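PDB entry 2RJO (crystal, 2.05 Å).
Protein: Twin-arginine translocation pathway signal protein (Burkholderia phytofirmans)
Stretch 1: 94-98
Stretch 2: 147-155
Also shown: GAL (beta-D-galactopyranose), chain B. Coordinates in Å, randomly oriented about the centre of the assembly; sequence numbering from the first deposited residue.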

# COMPACT_ATOMS: atom_id res chain seq x y z
N ILE A 94 2.67 -8.63 0.57
CA ILE A 94 2.55 -7.23 0.94
C ILE A 94 1.09 -6.85 1.12
O ILE A 94 0.28 -7.09 0.23
CB ILE A 94 3.13 -6.29 -0.14
CG1 ILE A 94 4.52 -6.76 -0.57
CG2 ILE A 94 3.22 -4.87 0.40
CD1 ILE A 94 5.57 -6.61 0.51
N TRP A 95 0.75 -6.26 2.26
CA TRP A 95 -0.61 -5.79 2.52
C TRP A 95 -1.74 -6.79 2.76
O TRP A 95 -2.28 -6.86 3.87
CB TRP A 95 -1.08 -4.85 1.39
CG TRP A 95 -0.39 -3.49 1.32
CD1 TRP A 95 0.22 -2.95 0.23
CD2 TRP A 95 -0.27 -2.53 2.37
NE1 TRP A 95 0.73 -1.70 0.54
CE2 TRP A 95 0.44 -1.42 1.84
CE3 TRP A 95 -0.69 -2.49 3.70
CZ2 TRP A 95 0.74 -0.29 2.61
CZ3 TRP A 95 -0.38 -1.35 4.47
CH2 TRP A 95 0.32 -0.28 3.92
N ASN A 96 -2.11 -7.55 1.74
CA ASN A 96 -3.25 -8.48 1.84
C ASN A 96 -2.98 -9.96 2.07
O ASN A 96 -2.19 -10.59 1.37
CB ASN A 96 -4.13 -8.34 0.59
CG ASN A 96 -4.56 -6.91 0.31
OD1 ASN A 96 -5.20 -6.26 1.14
ND2 ASN A 96 -4.22 -6.41 -0.87
N LYS A 97 -3.68 -10.52 3.05
CA LYS A 97 -3.59 -11.93 3.38
C LYS A 97 -4.60 -12.26 4.48
O LYS A 97 -5.02 -11.37 5.22
CB LYS A 97 -2.19 -12.30 3.89
CG LYS A 97 -1.95 -11.96 5.36
CD LYS A 97 -0.66 -12.58 5.87
CE LYS A 97 -0.49 -12.36 7.37
NZ LYS A 97 -1.50 -13.07 8.21
N PRO A 98 -5.01 -13.53 4.58
CA PRO A 98 -5.97 -13.93 5.61
C PRO A 98 -5.28 -13.84 6.96
O PRO A 98 -4.06 -13.95 7.05
CB PRO A 98 -6.30 -15.38 5.24
CG PRO A 98 -6.00 -15.45 3.76
CD PRO A 98 -4.73 -14.65 3.65
N SER A 147 -12.65 -5.97 1.04
CA SER A 147 -11.93 -7.03 1.74
C SER A 147 -10.43 -6.84 2.01
O SER A 147 -9.85 -7.62 2.77
CB SER A 147 -12.15 -8.36 1.02
OG SER A 147 -11.70 -8.28 -0.33
N ASN A 148 -9.79 -5.85 1.38
CA ASN A 148 -8.35 -5.61 1.58
C ASN A 148 -8.02 -5.24 3.03
O ASN A 148 -8.71 -4.43 3.65
CB ASN A 148 -7.87 -4.48 0.66
CG ASN A 148 -7.58 -4.95 -0.75
OD1 ASN A 148 -8.13 -5.95 -1.22
ND2 ASN A 148 -6.71 -4.21 -1.45
N VAL A 149 -6.95 -5.84 3.57
CA VAL A 149 -6.56 -5.56 4.94
C VAL A 149 -6.26 -4.09 5.22
O VAL A 149 -6.64 -3.56 6.26
CB VAL A 149 -5.35 -6.41 5.35
CG1 VAL A 149 -4.98 -6.14 6.80
CG2 VAL A 149 -5.67 -7.89 5.17
N PRO A 150 -5.57 -3.39 4.29
CA PRO A 150 -5.31 -1.97 4.59
C PRO A 150 -6.57 -1.12 4.51
O PRO A 150 -6.71 -0.14 5.24
CB PRO A 150 -4.23 -1.59 3.56
CG PRO A 150 -4.50 -2.50 2.41
CD PRO A 150 -4.82 -3.82 3.10
N ALA A 151 -7.50 -1.51 3.65
CA ALA A 151 -8.76 -0.77 3.51
C ALA A 151 -9.55 -0.86 4.81
O ALA A 151 -10.15 0.11 5.26
CB ALA A 151 -9.58 -1.34 2.35
N ILE A 152 -9.55 -2.06 5.39
CA ILE A 152 -10.26 -2.34 6.62
C ILE A 152 -9.61 -1.62 7.81
O ILE A 152 -10.30 -1.02 8.64
CB ILE A 152 -10.28 -3.87 6.90
CG1 ILE A 152 -11.12 -4.58 5.84
CG2 ILE A 152 -10.81 -4.17 8.28
CD1 ILE A 152 -11.06 -6.11 5.94
N GLU A 153 -8.29 -1.68 7.88
CA GLU A 153 -7.57 -1.05 8.97
C GLU A 153 -7.62 0.48 8.93
O GLU A 153 -7.91 1.10 9.94
CB GLU A 153 -6.12 -1.53 9.01
CG GLU A 153 -5.99 -3.04 9.01
CD GLU A 153 -4.59 -3.51 9.37
OE1 GLU A 153 -3.60 -2.91 8.89
OE2 GLU A 153 -4.48 -4.51 10.12
N ARG A 154 -7.36 1.07 7.76
CA ARG A 154 -7.38 2.53 7.63
C ARG A 154 -8.78 3.08 7.96
O ARG A 154 -8.92 4.12 8.61
CB ARG A 154 -6.96 2.93 6.21
CG ARG A 154 -5.55 2.48 5.87
CD ARG A 154 -5.18 2.65 4.40
NE ARG A 154 -3.91 2.00 4.10
CZ ARG A 154 -3.33 1.97 2.90
NH1 ARG A 154 -3.89 2.56 1.85
NH2 ARG A 154 -2.17 1.33 2.75
N LYS A 155 -9.80 2.37 7.51
CA LYS A 155 -11.18 2.76 7.77
C LYS A 155 -11.41 2.66 9.27
O LYS A 155 -12.17 3.46 9.85
CB LYS A 155 -12.15 1.82 7.06
CG LYS A 155 -13.60 2.15 7.34
CD LYS A 155 -14.52 1.11 6.74
CE LYS A 155 -15.98 1.50 6.94
NZ LYS A 155 -16.87 0.39 6.55
C1 GAL B . -3.17 0.13 -3.43
C2 GAL B . -3.09 1.26 -2.38
C3 GAL B . -2.14 0.82 -1.25
C4 GAL B . -2.69 -0.47 -0.62
C5 GAL B . -2.76 -1.53 -1.75
C6 GAL B . -3.30 -2.82 -1.17
O1 GAL B . -4.07 0.52 -4.48
O2 GAL B . -2.58 2.44 -2.99
O3 GAL B . -2.07 1.83 -0.25
O4 GAL B . -4.00 -0.22 -0.12
O5 GAL B . -3.66 -1.09 -2.82
O6 GAL B . -3.35 -3.78 -2.21

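Trp95 to Lys97 form an irregular segment that lies against the first turns of a helix. That helix begins at Val149, directly after the N-cap residue Asn148, and runs on beyond Lys155. By CA position the two stretches are nearest at Asn96 and Val149, whose CA atoms are 5.4 Å apart. The CA atoms of Trp95 and Pro150 are 6.4 Å apart. Trp95 has a positive phi of 71°, and Asn96 N donates back to Ile94 O at 2.9 Å, so the chain turns tightly here. The contact buries 311 Å², both sides summed.

Asn96 accepts the only hydrogen bond between the stretches. Its CA-to-CB bond points sideways, but the amide reaches the helix start. Val149 N donates to Asn96 OD1 at 3.0 Å, with an angle of 134°, so the bond is weak. Backbone NH groups in the first turn of a helix lack the usual partner four residues earlier, and this side-chain oxygen meets one of them. Asn96 OD1 also lies 3.2 Å from Pro150 CD. On the other branch, Asn96 ND2 donates a weak hydrogen bond to galactose O6 at 3.1 Å.

Val149 points toward stretch 1 and fits against its backbone. Val149 CB lies 3.4 Å from Trp95 O, and Val149 CG2 lies 3.5 Å from Lys97 O. Pro150 adds an apolar contact, with its CB 3.7 Å from Trp95 CE3.

One turn further along, Arg154 extends over a face of the Trp95 indole. Its CZ is 4.8 Å from the centroid of the six-membered ring and 23° off the ring normal, a cation-pi arrangement. Arg154 NH1 and NH2 both donate to galactose O3, at 2.9 and 3.0 Å. Galactose C4 lies over the same indole face, so the sugar, the arginine and the tryptophan pack together.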